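Local coordinates for protein negative regulator of ofd1 (Schizosaccharomyces pombe, PDB 3QTM) that is required for correct translation termination, stabilises the N-terminal transcription factor domain of Sre1 and directly inhibits Ofd1, at residues A40-V45 with Q88-E93. Residues are numbered along the deposited sequence; the frame is centred on the assembly and turned at random.
Sequences ASVSLV and QKRLKE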
loop_
_atom_site.group_PDB
_atom_site.type_symbol
_atom_site.label_atom_id
_atom_site.label_comp_id
_atom_site.label_asym_id
_atom_site.label_seq_id
_atom_site.Cartn_x
_atom_site.Cartn_y
_atom_site.Cartn_z
ATOM N N ALA A 40 -2.517 -12.471 20.501
ATOM C CA ALA A 40 -3.952 -12.637 20.289
ATOM C C ALA A 40 -4.249 -12.738 18.792
ATOM O O ALA A 40 -5.026 -13.588 18.371
ATOM C CB ALA A 40 -4.717 -11.477 20.889
ATOM N N SER A 41 -3.631 -11.860 18.002
ATOM C CA SER A 41 -3.845 -11.859 16.556
ATOM C C SER A 41 -3.489 -13.223 15.986
ATOM O O SER A 41 -4.237 -13.788 15.184
ATOM C CB SER A 41 -3.032 -10.744 15.874
ATOM O OG SER A 41 -3.389 -10.604 14.493
ATOM N N VAL A 42 -2.363 -13.766 16.442
ATOM C CA VAL A 42 -1.872 -15.041 15.959
ATOM C C VAL A 42 -2.866 -16.158 16.281
ATOM O O VAL A 42 -3.156 -16.996 15.435
ATOM C CB VAL A 42 -0.482 -15.367 16.536
ATOM C CG1 VAL A 42 -0.166 -16.852 16.379
ATOM C CG2 VAL A 42 0.592 -14.499 15.874
ATOM N N SER A 43 -3.386 -16.163 17.502
ATOM C CA SER A 43 -4.447 -17.109 17.885
ATOM C C SER A 43 -5.644 -17.019 16.950
ATOM O O SER A 43 -6.161 -18.034 16.481
ATOM C CB SER A 43 -4.920 -16.851 19.319
ATOM O OG SER A 43 -3.874 -17.069 20.250
ATOM N N LEU A 44 -6.093 -15.801 16.675
ATOM C CA LEU A 44 -7.251 -15.624 15.796
ATOM C C LEU A 44 -6.990 -16.089 14.358
ATOM O O LEU A 44 -7.884 -16.623 13.700
ATOM C CB LEU A 44 -7.730 -14.171 15.814
ATOM C CG LEU A 44 -8.284 -13.747 17.186
ATOM C CD1 LEU A 44 -8.467 -12.233 17.323
ATOM C CD2 LEU A 44 -9.594 -14.464 17.455
ATOM N N VAL A 45 -5.768 -15.874 13.872
ATOM C CA VAL A 45 -5.400 -16.260 12.517
ATOM C C VAL A 45 -5.383 -17.778 12.371
ATOM O O VAL A 45 -5.974 -18.323 11.445
ATOM C CB VAL A 45 -4.017 -15.663 12.130
ATOM C CG1 VAL A 45 -3.416 -16.415 10.973
ATOM C CG2 VAL A 45 -4.170 -14.194 11.810
ATOM N N GLN A 88 5.621 -18.772 14.350
ATOM C CA GLN A 88 6.466 -19.942 14.163
ATOM C C GLN A 88 6.638 -20.731 15.463
ATOM O O GLN A 88 6.878 -21.941 15.432
ATOM C CB GLN A 88 7.836 -19.549 13.584
ATOM C CG GLN A 88 8.723 -18.761 14.542
ATOM C CD GLN A 88 10.031 -18.340 13.903
ATOM O OE1 GLN A 88 10.627 -19.095 13.139
ATOM N NE2 GLN A 88 10.479 -17.129 14.205
ATOM N N LYS A 89 6.507 -20.052 16.601
ATOM C CA LYS A 89 6.641 -20.727 17.895
ATOM C C LYS A 89 5.606 -21.835 18.089
ATOM O O LYS A 89 5.808 -22.728 18.908
ATOM C CB LYS A 89 6.564 -19.726 19.057
ATOM C CG LYS A 89 7.586 -18.597 18.957
ATOM C CD LYS A 89 7.715 -17.797 20.252
ATOM C CE LYS A 89 6.387 -17.188 20.671
ATOM N NZ LYS A 89 6.508 -16.310 21.880
ATOM N N ARG A 90 4.507 -21.789 17.338
ATOM C CA ARG A 90 3.437 -22.769 17.524
ATOM C C ARG A 90 3.517 -23.861 16.457
ATOM O O ARG A 90 2.645 -24.722 16.361
ATOM C CB ARG A 90 2.061 -22.091 17.475
ATOM C CG ARG A 90 2.100 -20.573 17.523
ATOM C CD ARG A 90 1.648 -19.977 18.858
ATOM N NE ARG A 90 0.200 -19.826 18.925
ATOM C CZ ARG A 90 -0.460 -18.720 19.285
ATOM N NH1 ARG A 90 0.177 -17.622 19.640
ATOM N NH2 ARG A 90 -1.788 -18.727 19.313
ATOM N N LEU A 91 4.567 -23.823 15.650
ATOM C CA LEU A 91 4.677 -24.728 14.510
ATOM C C LEU A 91 5.954 -25.569 14.576
ATOM O O LEU A 91 6.903 -25.200 15.271
ATOM C CB LEU A 91 4.649 -23.911 13.208
ATOM C CG LEU A 91 3.412 -23.029 12.994
ATOM C CD1 LEU A 91 3.578 -22.098 11.790
ATOM C CD2 LEU A 91 2.170 -23.899 12.840
ATOM N N LYS A 92 5.981 -26.688 13.848
ATOM C CA LYS A 92 7.212 -27.459 13.672
ATOM C C LYS A 92 8.244 -26.582 12.971
ATOM O O LYS A 92 7.882 -25.644 12.268
ATOM C CB LYS A 92 6.962 -28.724 12.848
ATOM C CG LYS A 92 5.963 -29.695 13.460
ATOM C CD LYS A 92 5.812 -30.954 12.602
ATOM C CE LYS A 92 4.874 -31.964 13.251
ATOM N NZ LYS A 92 4.986 -33.321 12.638
ATOM N N GLU A 93 9.524 -26.885 13.157
ATOM C CA GLU A 93 10.586 -26.001 12.676
ATOM C C GLU A 93 10.732 -26.041 11.154
ATOM O O GLU A 93 11.349 -25.162 10.561
ATOM C CB GLU A 93 11.925 -26.317 13.361
ATOM C CG GLU A 93 12.796 -27.350 12.631
ATOM C CD GLU A 93 13.758 -26.724 11.616
ATOM O OE1 GLU A 93 14.166 -27.430 10.662
ATOM O OE2 GLU A 93 14.106 -25.528 11.774
#
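Arg90 reaches across from the loop that follows helix 84-87 to place its guanidinium group over Val42 and edge-on to Ser43 on helix 38-58. The reach is long: the closest pair of CA atoms, those of Val42 and Arg90, is 9.5 Å apart, and the arginine chain spans the gap with bends at chi2 and chi3. Its NH2 donates a hydrogen bond to Ser43 OG (2.8 Å, 150° at the hydrogen), and the hydroxyl oxygen sits only 7° out of the guanidinium plane, so the bond runs off the edge of the group. Val42 meets the same group through a face instead. CG1 lies over the rim of the guanidinium, 3.4 Å from Arg90 NH1 and 3.5 Å from Arg90 CZ. The serine oxygen itself is turned back beside its own backbone N (chi1 -63°) and is also hydrogen-bonded to Asp39 O, one turn earlier in the helix. Asp39 further forms a salt bridge to Arg90 NH1 through its carboxylate, while Phe46, a turn beyond Val42, touches the arginine side chain. Val42 itself is buried and packs on Leu83, whereas Ser43 and Arg90 lie at the surface. The contact thus joins the second helix of this tetratricopeptide-like, all-helical protein to the linker between helices 84-87 and 97-110. With one terminal nitrogen bonded to a serine, the other paired with an aspartate and a methyl group over one face, the guanidinium is probably restricted in rotation, and the carboxylate of Asp39 probably offsets part of its positive charge.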